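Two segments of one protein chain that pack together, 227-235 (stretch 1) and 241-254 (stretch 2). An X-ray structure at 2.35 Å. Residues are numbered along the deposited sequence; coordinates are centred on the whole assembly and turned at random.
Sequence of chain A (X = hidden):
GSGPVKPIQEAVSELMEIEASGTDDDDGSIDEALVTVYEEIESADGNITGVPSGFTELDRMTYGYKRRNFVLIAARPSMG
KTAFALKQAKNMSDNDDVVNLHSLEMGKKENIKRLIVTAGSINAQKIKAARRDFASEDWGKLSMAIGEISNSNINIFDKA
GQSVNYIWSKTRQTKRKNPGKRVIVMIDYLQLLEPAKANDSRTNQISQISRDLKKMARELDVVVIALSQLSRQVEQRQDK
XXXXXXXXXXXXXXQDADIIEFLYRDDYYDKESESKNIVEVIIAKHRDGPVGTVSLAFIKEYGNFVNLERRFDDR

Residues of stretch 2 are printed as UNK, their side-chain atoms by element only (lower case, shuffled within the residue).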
# COMPACT_ATOMS: atom_id res chain seq x y z
N LEU A 227 -1.65 0.44 5.64
CA LEU A 227 -1.56 1.87 5.86
C LEU A 227 -1.64 2.14 7.36
O LEU A 227 -2.37 1.46 8.08
CB LEU A 227 -2.67 2.61 5.10
CG LEU A 227 -2.40 3.03 3.65
CD1 LEU A 227 -2.05 1.83 2.80
CD2 LEU A 227 -3.58 3.77 3.04
N SER A 228 -0.90 3.14 7.81
CA SER A 228 -0.80 3.46 9.22
C SER A 228 -0.66 4.96 9.42
O SER A 228 0.03 5.65 8.67
CB SER A 228 0.40 2.74 9.84
OG SER A 228 0.66 3.25 11.14
N GLN A 229 -1.33 5.45 10.45
CA GLN A 229 -1.26 6.84 10.81
C GLN A 229 0.04 7.04 11.56
O GLN A 229 0.75 6.07 11.82
CB GLN A 229 -2.48 7.24 11.65
CG GLN A 229 -2.52 6.70 13.09
CD GLN A 229 -3.95 6.79 13.72
OE1 GLN A 229 -4.82 7.48 13.21
NE2 GLN A 229 -4.16 6.08 14.81
N LEU A 230 0.38 8.29 11.87
CA LEU A 230 1.58 8.61 12.66
C LEU A 230 1.24 9.63 13.72
O LEU A 230 0.23 10.34 13.60
CB LEU A 230 2.73 9.13 11.78
CG LEU A 230 3.49 8.07 10.99
CD1 LEU A 230 4.30 8.70 9.89
CD2 LEU A 230 4.37 7.25 11.90
N SER A 231 2.08 9.68 14.74
CA SER A 231 1.95 10.62 15.86
C SER A 231 1.91 12.08 15.39
O SER A 231 2.65 12.47 14.47
CB SER A 231 3.14 10.42 16.81
OG SER A 231 3.04 11.27 17.94
N ARG A 232 1.05 12.90 16.00
CA ARG A 232 0.97 14.32 15.60
C ARG A 232 2.17 15.11 16.10
O ARG A 232 2.33 16.28 15.79
CB ARG A 232 -0.37 14.96 16.00
CG ARG A 232 -0.63 15.15 17.50
CD ARG A 232 -2.06 15.71 17.75
NE ARG A 232 -2.64 16.35 16.55
CZ ARG A 232 -3.48 17.38 16.55
NH1 ARG A 232 -3.87 17.94 17.69
NH2 ARG A 232 -3.95 17.87 15.41
N GLN A 233 3.02 14.41 16.84
CA GLN A 233 4.25 14.93 17.38
C GLN A 233 5.30 15.12 16.30
O GLN A 233 6.28 15.84 16.49
CB GLN A 233 4.78 13.99 18.45
CG GLN A 233 5.32 14.72 19.65
CD GLN A 233 5.85 13.79 20.74
OE1 GLN A 233 6.27 12.64 20.46
NE2 GLN A 233 5.84 14.27 21.98
N VAL A 234 5.10 14.45 15.17
CA VAL A 234 5.93 14.64 13.98
C VAL A 234 5.99 16.13 13.65
O VAL A 234 7.03 16.66 13.26
CB VAL A 234 5.36 13.85 12.76
CG1 VAL A 234 6.11 14.19 11.48
CG2 VAL A 234 5.42 12.36 13.02
N GLU A 235 4.86 16.81 13.85
CA GLU A 235 4.66 18.16 13.37
C GLU A 235 5.15 19.25 14.32
O GLU A 235 5.41 20.38 13.89
CB GLU A 235 3.20 18.36 12.93
CG GLU A 235 2.83 17.43 11.75
CD GLU A 235 1.46 17.69 11.14
OE1 GLU A 235 0.75 18.60 11.61
OE2 GLU A 235 1.11 16.98 10.16
N UNK A 241 10.11 15.23 8.73
CA UNK A 241 10.22 13.91 8.12
C UNK A 241 9.98 12.83 9.19
O UNK A 241 10.53 12.92 10.31
c UNK A 241 11.56 13.74 7.40
c UNK A 241 13.30 16.37 4.15
c UNK A 241 11.40 13.82 5.92
n UNK A 241 13.84 15.75 3.10
c UNK A 241 12.67 14.22 5.21
n UNK A 241 13.31 17.69 4.21
n UNK A 241 12.75 15.68 5.14
N UNK A 242 9.11 11.85 8.89
CA UNK A 242 8.78 10.84 9.90
C UNK A 242 9.98 9.98 10.24
O UNK A 242 10.82 9.75 9.37
c UNK A 242 8.38 11.62 7.63
c UNK A 242 7.70 9.98 9.22
c UNK A 242 7.21 10.82 8.09
N UNK A 243 10.06 9.54 11.49
CA UNK A 243 11.06 8.54 11.87
C UNK A 243 10.40 7.35 12.54
O UNK A 243 9.21 7.39 12.84
s UNK A 243 12.90 10.83 14.71
c UNK A 243 13.50 11.69 13.25
c UNK A 243 11.63 9.78 14.02
c UNK A 243 12.14 9.13 12.77
N UNK A 244 11.18 6.30 12.76
CA UNK A 244 10.65 5.03 13.28
C UNK A 244 10.03 5.19 14.67
O UNK A 244 9.04 4.53 14.97
c UNK A 244 11.03 2.65 11.18
c UNK A 244 11.70 3.92 13.27
c UNK A 244 12.13 3.41 11.89
c UNK A 244 13.37 2.53 12.05
N UNK A 245 10.61 6.07 15.47
CA UNK A 245 10.06 6.43 16.78
C UNK A 245 8.64 7.06 16.71
O UNK A 245 7.92 7.07 17.71
o UNK A 245 10.95 8.70 17.03
c UNK A 245 11.01 7.37 17.53
N UNK A 246 8.24 7.56 15.54
CA UNK A 246 6.90 8.16 15.38
C UNK A 246 5.75 7.15 15.46
O UNK A 246 4.58 7.53 15.63
c UNK A 246 7.69 10.21 14.13
o UNK A 246 8.30 10.55 13.09
o UNK A 246 7.76 10.83 15.21
c UNK A 246 6.82 8.97 14.08
N UNK A 247 6.07 5.87 15.33
CA UNK A 247 5.07 4.82 15.43
C UNK A 247 4.71 4.53 16.90
O UNK A 247 4.25 3.44 17.21
c UNK A 247 5.80 3.68 13.17
c UNK A 247 5.54 3.56 14.68
c UNK A 247 4.51 3.59 12.36
c UNK A 247 6.82 2.65 12.68
N UNK A 248 4.87 5.53 17.77
CA UNK A 248 4.80 5.40 19.25
C UNK A 248 3.74 4.46 19.82
O UNK A 248 4.08 3.46 20.46
n UNK A 248 4.34 6.38 23.77
n UNK A 248 4.16 6.05 26.04
c UNK A 248 5.04 6.79 21.42
n UNK A 248 2.52 5.23 24.64
c UNK A 248 3.93 6.28 22.36
c UNK A 248 3.67 5.89 24.81
c UNK A 248 4.67 6.77 19.93
N UNK A 249 2.48 4.80 19.58
CA UNK A 249 1.32 4.19 20.25
C UNK A 249 1.10 2.71 19.91
O UNK A 249 0.15 2.08 20.39
c UNK A 249 0.58 7.42 19.17
o UNK A 249 0.13 8.59 19.11
o UNK A 249 1.37 6.97 18.31
c UNK A 249 0.04 5.02 19.97
c UNK A 249 0.14 6.52 20.34
N UNK A 250 2.01 2.17 19.10
CA UNK A 250 1.88 0.84 18.53
C UNK A 250 2.95 -0.14 19.04
O UNK A 250 2.63 -1.28 19.40
o UNK A 250 1.03 1.93 16.52
c UNK A 250 1.95 0.95 17.00
N UNK A 251 4.20 0.33 19.08
CA UNK A 251 5.37 -0.47 19.49
C UNK A 251 5.75 -1.58 18.50
O UNK A 251 6.58 -1.39 17.61
N UNK A 252 5.12 -2.74 18.69
CA UNK A 252 5.31 -3.93 17.87
C UNK A 252 5.45 -3.65 16.37
O UNK A 252 6.19 -4.34 15.67
c UNK A 252 5.20 -7.11 17.98
n UNK A 252 4.92 -7.67 19.16
c UNK A 252 4.12 -4.85 18.12
c UNK A 252 4.17 -6.17 17.41
o UNK A 252 6.24 -7.35 17.37
N UNK A 253 4.73 -2.64 15.91
CA UNK A 253 4.56 -2.35 14.48
C UNK A 253 5.87 -2.29 13.67
O UNK A 253 5.95 -2.86 12.59
c UNK A 253 1.87 0.26 13.31
c UNK A 253 2.10 -2.13 12.73
c UNK A 253 3.73 -1.06 14.32
c UNK A 253 2.85 -0.87 13.08
N UNK A 254 6.89 -1.62 14.21
CA UNK A 254 8.17 -1.52 13.51
C UNK A 254 8.94 -2.84 13.50
O UNK A 254 9.73 -3.10 12.59
o UNK A 254 11.85 0.43 14.94
c UNK A 254 10.85 0.34 15.69
c UNK A 254 9.04 -0.38 14.07
o UNK A 254 10.69 1.05 16.71
c UNK A 254 9.76 -0.68 15.38

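Position 241 carries seven side-chain atoms: three carbons, a nitrogen, then a carbon bearing two more nitrogens. That guanidinium identifies Arg-241. Its CA-to-CB bond points away from stretch 1, which suits a long charged chain at a partly exposed site.

At 242 three carbons close a ring onto the backbone nitrogen, so this is Pro-242. Its CB lies 3.7 Å from CD1 of Leu-230, an apolar contact. The compact ring is wholly nonpolar and has no polar group to leave unsatisfied in this buried place.

Position 243 has an unbranched chain of two carbons, a sulfur and a final carbon: Met-243. The side chain is exposed and stays clear of stretch 1, but its backbone N and O both hydrogen-bond to position 246.

Four carbons forked at the second mark 244 as Leu-244, with chi1 in m and chi2 in t; its CA-to-CB bond points away from stretch 1, and its apolar chain is compatible with a partly exposed site. At 245 one carbon and one oxygen give Ser-245, small, polar and exposed, again without contact.

Position 246 has two carbons, the second carrying two oxygens, and its CB lies 3.7 Å from CD2 of Leu-230. This is Asp-246. Its CG comes within 3.3 Å of CG2 of Val-234, a close approach. One carboxylate oxygen, OD2, accepts a hydrogen bond from N of Met-243 at 2.6 Å, while N of Asp-246 donates to O of Met-243 at 2.9 Å. The short side chain thus reaches back to the backbone and braces the 3-10 turn of 244-246.

At 247 another four carbons fork at the second. The CA-to-CB bond points away, yet the end of the chain comes nearer, and one terminal carbon meets CD2 of Leu-230. This is Leu-247, whose CD2 makes that contact at 3.7 Å; its length lets it reach stretch 1 despite its starting direction.

Position 248 has three carbons leading to a nitrogen and a carbon with two more nitrogens, a guanidinium on an aliphatic arm: Arg-248, whose end leads away at an exposed site. At 249 the third of three carbons carries two oxygens, giving Glu-249. Its OE2 lies 4.1 Å from OG of Ser-231, near but not bonded, and the residue is exposed, as suits a charged side chain.

One carbon and one oxygen make 250 Ser-250, small enough for a buried site. Position 251 has no side chain: Gly-251, whose positive phi of 70° favours glycine. At 252 a third carbon bears one oxygen and one nitrogen, hence Gln-252, polar and partly exposed.

The four forked carbons at 253 approach Ser-228; this is Leu-253, apolar as suits a buried site, its CA-to-CB bond toward stretch 1 and CD2 3.9 Å from Ser-228 OG. At 254 three carbons end in two oxygens: Glu-254, its charge compatible with partial exposure.

The contact centres on Leu-230, which packs against Pro-242, Asp-246 and Leu-247. Beside it, Ser-231 N donates a weak hydrogen bond to Asp-246 O (3.4 Å), the sole hydrogen bond between the stretches. Packing therefore dominates a modest interface of 420 Å².

Stretch 2 (241-254) RPMLSDLRESGQLE
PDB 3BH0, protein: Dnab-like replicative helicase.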